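Local coordinates for Hut operon positive regulatory protein (Bacillus subtilis, PDB 4H4L), which binds regulatory sequences on mRNA in the presence of histidine, suppressing transcription termination and switching on the hut operon for histidine utilisation, at residues A[34-45]-A[99-110]. The protein carries 1 engineered substitution. Residues are numbered along the deposited sequence; the frame is centred on the assembly and turned at random.
Sequences GWKVCLGKVGSM and TVGLRFAVLRGN
Phe104 lays its ring over Gly40 on the neighbouring antiparallel strand, where the glycine has no side chain in the way. Its CB leaves the sheet on the face of Cys38, Val42 and Val106; chi1 of 60° sets CG between backbone N and carbonyl carbon and swings the ring across to strand 36-44. CG and CD2 lie near Gly40 O, CD1 and CE1 near Gly40 N, CE2 touches Gly40 C and Lys41 N, both at 3.3 Å, and CZ closes on Gly40 CA at 3.5 Å. Gly40 CA sits 3.8 Å from the centroid of the Phe104 ring, a CH-pi contact. Cys38 SG lies at the ring edge. In the backbone, Phe104 N donates to Gly40 O (2.9 Å, 167° at the hydrogen); the bond from Gly40 N to Phe104 O is weak. On the other sheet face, Leu107 CD2 touches Val37 CG2 (3.5 Å) and Leu39 CD2 meets Ala105 CB; Leu107 CD2 also meets Trp35 CB, just ahead of the strand. Helix 47-60 packs against Phe104 and Val42; helices 9-17 and 26-32 cover Val37 and Leu39. Main-chain hydrogen bonds, with van der Waals and CH-pi contacts among charged residues, thus fasten edge strand 36-44 to the four-stranded HutP sheet.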
ATOM      1  N   GLY A  34      36.385   8.227  -1.018  1.00 83.72           N
ATOM      2  CA  GLY A  34      35.519   9.263  -1.580  1.00 86.94           C
ATOM      3  C   GLY A  34      34.183   9.564  -0.900  1.00 83.59           C
ATOM      4  O   GLY A  34      33.355  10.248  -1.494  1.00 85.64           O
ATOM      5  N   TRP A  35      33.962   9.092   0.331  1.00 75.04           N
ATOM      6  CA  TRP A  35      32.623   9.211   0.950  1.00 71.11           C
ATOM      7  C   TRP A  35      32.346  10.472   1.740  1.00 70.83           C
ATOM      8  O   TRP A  35      33.047  10.803   2.705  1.00 73.01           O
ATOM      9  CB  TRP A  35      32.271   7.993   1.819  1.00 66.93           C
ATOM     10  CG  TRP A  35      32.436   6.661   1.133  1.00 67.68           C
ATOM     11  CD1 TRP A  35      33.380   5.671   1.416  1.00 68.86           C
ATOM     12  CD2 TRP A  35      31.650   6.130   0.007  1.00 63.84           C
ATOM     13  NE1 TRP A  35      33.231   4.597   0.568  1.00 70.33           N
ATOM     14  CE2 TRP A  35      32.217   4.811  -0.304  1.00 64.98           C
ATOM     15  CE3 TRP A  35      30.579   6.597  -0.747  1.00 61.93           C
ATOM     16  CZ2 TRP A  35      31.713   4.017  -1.323  1.00 64.92           C
ATOM     17  CZ3 TRP A  35      30.084   5.789  -1.779  1.00 61.66           C
ATOM     18  CH2 TRP A  35      30.635   4.533  -2.060  1.00 64.98           C
ATOM     19  N   LYS A  36      31.292  11.173   1.341  1.00 64.50           N
ATOM     20  CA  LYS A  36      30.614  12.094   2.232  1.00 57.68           C
ATOM     21  C   LYS A  36      29.725  11.251   3.176  1.00 55.21           C
ATOM     22  O   LYS A  36      28.981  10.376   2.745  1.00 59.08           O
ATOM     23  CB  LYS A  36      29.803  13.078   1.403  1.00 62.98           C
ATOM     24  CG  LYS A  36      30.142  14.544   1.647  1.00 71.45           C
ATOM     25  CD  LYS A  36      31.625  14.845   1.487  1.00 68.30           C
ATOM     26  CE  LYS A  36      31.854  16.333   1.290  1.00 70.92           C
ATOM     27  NZ  LYS A  36      31.384  17.168   2.437  1.00 67.14           N
ATOM     28  N   VAL A  37      29.820  11.476   4.475  1.00 54.40           N
ATOM     29  CA  VAL A  37      29.179  10.567   5.416  1.00 55.26           C
ATOM     30  C   VAL A  37      28.731  11.240   6.680  1.00 54.50           C
ATOM     31  O   VAL A  37      29.416  12.088   7.213  1.00 56.20           O
ATOM     32  CB  VAL A  37      30.061   9.348   5.766  1.00 57.56           C
ATOM     33  CG1 VAL A  37      31.299   9.749   6.556  1.00 53.74           C
ATOM     34  CG2 VAL A  37      29.243   8.303   6.514  1.00 54.71           C
ATOM     35  N   CYS A  38      27.587  10.800   7.177  1.00 60.19           N
ATOM     36  CA  CYS A  38      26.838  11.536   8.162  1.00 63.26           C
ATOM     37  C   CYS A  38      26.050  10.573   9.049  1.00 63.47           C
ATOM     38  O   CYS A  38      25.479   9.592   8.572  1.00 69.46           O
ATOM     39  CB  CYS A  38      25.928  12.500   7.402  1.00 68.71           C
ATOM     40  SG  CYS A  38      24.477  13.047   8.281  1.00 84.21           S
ATOM     41  N   LEU A  39      26.035  10.849  10.346  1.00 66.10           N
ATOM     42  CA  LEU A  39      25.367   9.982  11.321  1.00 64.13           C
ATOM     43  C   LEU A  39      24.477  10.805  12.214  1.00 59.66           C
ATOM     44  O   LEU A  39      24.595  12.026  12.236  1.00 65.28           O
ATOM     45  CB  LEU A  39      26.393   9.246  12.182  1.00 65.42           C
ATOM     46  CG  LEU A  39      27.317   8.273  11.456  1.00 64.19           C
ATOM     47  CD1 LEU A  39      28.099   7.474  12.476  1.00 64.16           C
ATOM     48  CD2 LEU A  39      26.524   7.344  10.559  1.00 59.58           C
ATOM     49  N   GLY A  40      23.593  10.146  12.953  1.00 55.90           N
ATOM     50  CA  GLY A  40      22.694  10.858  13.857  1.00 54.95           C
ATOM     51  C   GLY A  40      21.634   9.992  14.500  1.00 54.17           C
ATOM     52  O   GLY A  40      21.554   8.806  14.212  1.00 56.67           O
ATOM     53  N   LYS A  41      20.809  10.617  15.343  1.00 54.88           N
ATOM     54  CA  LYS A  41      19.779   9.947  16.130  1.00 55.17           C
ATOM     55  C   LYS A  41      18.481  10.749  16.273  1.00 50.31           C
ATOM     56  O   LYS A  41      18.476  11.947  16.554  1.00 51.00           O
ATOM     57  CB  LYS A  41      20.299   9.618  17.527  1.00 59.92           C
ATOM     58  CG  LYS A  41      20.963   8.258  17.653  1.00 63.82           C
ATOM     59  CD  LYS A  41      21.468   8.040  19.075  1.00 65.42           C
ATOM     60  CE  LYS A  41      22.738   8.852  19.350  1.00 67.10           C
ATOM     61  NZ  LYS A  41      23.884   8.445  18.485  1.00 59.99           N
ATOM     62  N   VAL A  42      17.375  10.051  16.096  1.00 45.10           N
ATOM     63  CA  VAL A  42      16.049  10.647  16.196  1.00 39.44           C
ATOM     64  C   VAL A  42      15.092   9.585  16.735  1.00 38.25           C
ATOM     65  O   VAL A  42      15.124   8.418  16.303  1.00 42.14           O
ATOM     66  CB  VAL A  42      15.581  11.267  14.844  1.00 34.76           C
ATOM     67  CG1 VAL A  42      15.469  10.219  13.741  1.00 31.42           C
ATOM     68  CG2 VAL A  42      14.280  12.053  15.007  1.00 36.82           C
ATOM     69  N   GLY A  43      14.316   9.973  17.739  1.00 38.75           N
ATOM     70  CA  GLY A  43      13.192   9.157  18.208  1.00 40.18           C
ATOM     71  C   GLY A  43      11.890   9.934  18.022  1.00 46.31           C
ATOM     72  O   GLY A  43      11.765  11.067  18.530  1.00 48.10           O
ATOM     73  N   SER A  44      10.919   9.356  17.310  1.00 42.58           N
ATOM     74  CA  SER A  44       9.643  10.049  17.115  1.00 43.88           C
ATOM     75  C   SER A  44       8.376   9.161  17.009  1.00 46.45           C
ATOM     76  O   SER A  44       8.435   8.001  16.625  1.00 47.85           O
ATOM     77  CB  SER A  44       9.733  10.951  15.885  1.00 41.31           C
ATOM     78  OG  SER A  44       8.767  11.979  15.946  1.00 42.61           O
ATOM     79  N   MET A  45       7.226   9.735  17.330  1.00 44.74           N
ATOM     80  CA  MET A  45       5.958   9.142  16.936  1.00 49.33           C
ATOM     81  C   MET A  45       5.401   9.832  15.654  1.00 47.59           C
ATOM     82  O   MET A  45       4.248   9.639  15.243  1.00 42.11           O
ATOM     83  CB  MET A  45       4.978   9.132  18.116  1.00 50.83           C
ATOM     84  CG  MET A  45       4.781  10.472  18.793  1.00 55.65           C
ATOM     85  SD  MET A  45       3.216  10.465  19.684  1.00 65.71           S
ATOM     86  CE  MET A  45       2.820  12.222  19.610  1.00 62.28           C
ATOM     87  N   THR A  99       5.872   3.786  17.687  1.00 40.98           N
ATOM     88  CA  THR A  99       6.897   4.808  17.747  1.00 41.54           C
ATOM     89  C   THR A  99       8.258   4.200  17.497  1.00 44.60           C
ATOM     90  O   THR A  99       8.421   2.980  17.663  1.00 49.12           O
ATOM     91  CB  THR A  99       6.854   5.534  19.097  1.00 45.94           C
ATOM     92  OG1 THR A  99       7.693   6.684  19.029  1.00 51.41           O
ATOM     93  CG2 THR A  99       7.293   4.636  20.249  1.00 41.86           C
ATOM     94  N   VAL A 100       9.198   5.045  17.059  1.00 46.20           N
ATOM     95  CA  VAL A 100      10.562   4.652  16.721  1.00 45.21           C
ATOM     96  C   VAL A 100      11.624   5.382  17.544  1.00 46.72           C
ATOM     97  O   VAL A 100      11.501   6.553  17.864  1.00 46.47           O
ATOM     98  CB  VAL A 100      10.899   4.936  15.255  1.00 48.51           C
ATOM     99  CG1 VAL A 100      10.143   4.015  14.319  1.00 49.39           C
ATOM    100  CG2 VAL A 100      10.606   6.384  14.921  1.00 50.87           C
ATOM    101  N   GLY A 101      12.685   4.665  17.873  1.00 45.80           N
ATOM    102  CA  GLY A 101      13.916   5.274  18.321  1.00 40.84           C
ATOM    103  C   GLY A 101      14.927   4.828  17.277  1.00 46.16           C
ATOM    104  O   GLY A 101      15.371   3.652  17.277  1.00 37.86           O
ATOM    105  N   LEU A 102      15.278   5.734  16.359  1.00 46.16           N
ATOM    106  CA  LEU A 102      16.204   5.340  15.318  1.00 47.34           C
ATOM    107  C   LEU A 102      17.612   5.872  15.545  1.00 53.51           C
ATOM    108  O   LEU A 102      17.857   6.698  16.439  1.00 58.76           O
ATOM    109  CB  LEU A 102      15.676   5.728  13.946  1.00 47.12           C
ATOM    110  CG  LEU A 102      14.410   5.023  13.449  1.00 51.97           C
ATOM    111  CD1 LEU A 102      14.066   5.538  12.064  1.00 52.48           C
ATOM    112  CD2 LEU A 102      14.582   3.512  13.399  1.00 50.41           C
ATOM    113  N   ARG A 103      18.538   5.328  14.771  1.00 53.63           N
ATOM    114  CA  ARG A 103      19.810   5.955  14.495  1.00 54.87           C
ATOM    115  C   ARG A 103      19.891   5.848  12.985  1.00 48.57           C
ATOM    116  O   ARG A 103      19.400   4.870  12.442  1.00 44.96           O
ATOM    117  CB  ARG A 103      20.961   5.187  15.148  1.00 63.39           C
ATOM    118  CG  ARG A 103      22.341   5.807  14.883  1.00 74.23           C
ATOM    119  CD  ARG A 103      23.510   5.056  15.532  1.00 82.31           C
ATOM    120  NE  ARG A 103      24.814   5.587  15.091  1.00 91.23           N
ATOM    121  CZ  ARG A 103      25.992   4.985  15.271  1.00 88.33           C
ATOM    122  NH1 ARG A 103      26.071   3.814  15.894  1.00 87.79           N
ATOM    123  NH2 ARG A 103      27.099   5.560  14.825  1.00 86.23           N
ATOM    124  N   PHE A 104      20.495   6.839  12.329  1.00 45.25           N
ATOM    125  CA  PHE A 104      20.637   6.872  10.871  1.00 45.50           C
ATOM    126  C   PHE A 104      22.067   7.142  10.376  1.00 44.32           C
ATOM    127  O   PHE A 104      22.825   7.932  10.967  1.00 42.44           O
ATOM    128  CB  PHE A 104      19.659   7.896  10.244  1.00 40.42           C
ATOM    129  CG  PHE A 104      19.855   9.308  10.732  1.00 39.17           C
ATOM    130  CD1 PHE A 104      20.677  10.203  10.025  1.00 35.97           C
ATOM    131  CD2 PHE A 104      19.214   9.759  11.892  1.00 39.04           C
ATOM    132  CE1 PHE A 104      20.874  11.502  10.483  1.00 36.17           C
ATOM    133  CE2 PHE A 104      19.396  11.079  12.354  1.00 39.72           C
ATOM    134  CZ  PHE A 104      20.226  11.951  11.647  1.00 37.28           C
ATOM    135  N   ALA A 105      22.408   6.483   9.281  1.00 43.18           N
ATOM    136  CA  ALA A 105      23.627   6.740   8.566  1.00 45.55           C
ATOM    137  C   ALA A 105      23.216   7.270   7.220  1.00 53.16           C
ATOM    138  O   ALA A 105      22.206   6.794   6.692  1.00 60.81           O
ATOM    139  CB  ALA A 105      24.383   5.448   8.391  1.00 45.14           C
ATOM    140  N   VAL A 106      23.964   8.238   6.669  1.00 50.20           N
ATOM    141  CA  VAL A 106      23.776   8.697   5.276  1.00 52.86           C
ATOM    142  C   VAL A 106      25.084   8.710   4.483  1.00 55.01           C
ATOM    143  O   VAL A 106      25.996   9.476   4.782  1.00 52.06           O
ATOM    144  CB  VAL A 106      23.201  10.125   5.170  1.00 55.02           C
ATOM    145  CG1 VAL A 106      22.918  10.468   3.716  1.00 50.19           C
ATOM    146  CG2 VAL A 106      21.959  10.287   6.023  1.00 54.64           C
ATOM    147  N   LEU A 107      25.154   7.881   3.451  1.00 58.07           N
ATOM    148  CA  LEU A 107      26.329   7.806   2.592  1.00 60.71           C
ATOM    149  C   LEU A 107      26.096   8.392   1.210  1.00 61.74           C
ATOM    150  O   LEU A 107      25.032   8.192   0.626  1.00 67.87           O
ATOM    151  CB  LEU A 107      26.808   6.366   2.446  1.00 60.04           C
ATOM    152  CG  LEU A 107      28.010   5.901   3.256  1.00 64.61           C
ATOM    153  CD1 LEU A 107      28.553   4.631   2.632  1.00 67.26           C
ATOM    154  CD2 LEU A 107      29.108   6.948   3.268  1.00 69.09           C
ATOM    155  N   ARG A 108      27.101   9.110   0.700  1.00 60.95           N
ATOM    156  CA  ARG A 108      27.097   9.621  -0.674  1.00 60.88           C
ATOM    157  C   ARG A 108      28.440   9.452  -1.418  1.00 64.57           C
ATOM    158  O   ARG A 108      29.519   9.768  -0.902  1.00 62.48           O
ATOM    159  CB  ARG A 108      26.650  11.083  -0.735  1.00 53.40           C
ATOM    160  CG  ARG A 108      26.897  11.701  -2.102  1.00 48.32           C
ATOM    161  CD  ARG A 108      26.769  13.206  -2.046  1.00 48.70           C
ATOM    162  NE  ARG A 108      26.592  13.790  -3.372  1.00 47.07           N
ATOM    163  CZ  ARG A 108      25.957  14.939  -3.598  1.00 48.07           C
ATOM    164  NH1 ARG A 108      25.444  15.627  -2.570  1.00 44.36           N
ATOM    165  NH2 ARG A 108      25.832  15.402  -4.846  1.00 39.54           N
ATOM    166  N   GLY A 109      28.343   8.979  -2.654  1.00 65.27           N
ATOM    167  CA  GLY A 109      29.504   8.700  -3.472  1.00 64.79           C
ATOM    168  C   GLY A 109      29.121   7.720  -4.554  1.00 69.84           C
ATOM    169  O   GLY A 109      27.990   7.235  -4.594  1.00 70.08           O
ATOM    170  N   ASN A 110      30.063   7.428  -5.441  1.00 78.59           N
ATOM    171  CA  ASN A 110      29.811   6.500  -6.526  1.00 81.83           C
ATOM    172  C   ASN A 110      30.348   5.099  -6.228  1.00 85.93           C
ATOM    173  O   ASN A 110      31.547   4.940  -6.028  1.00 81.99           O
ATOM    174  CB  ASN A 110      30.403   7.038  -7.820  1.00 80.41           C
ATOM    175  CG  ASN A 110      29.962   6.246  -9.016  1.00 80.52           C
ATOM    176  OD1 ASN A 110      29.587   5.085  -8.889  1.00 76.71           O
ATOM    177  ND2 ASN A 110      29.996   6.869 -10.187  1.00 87.57           N
TER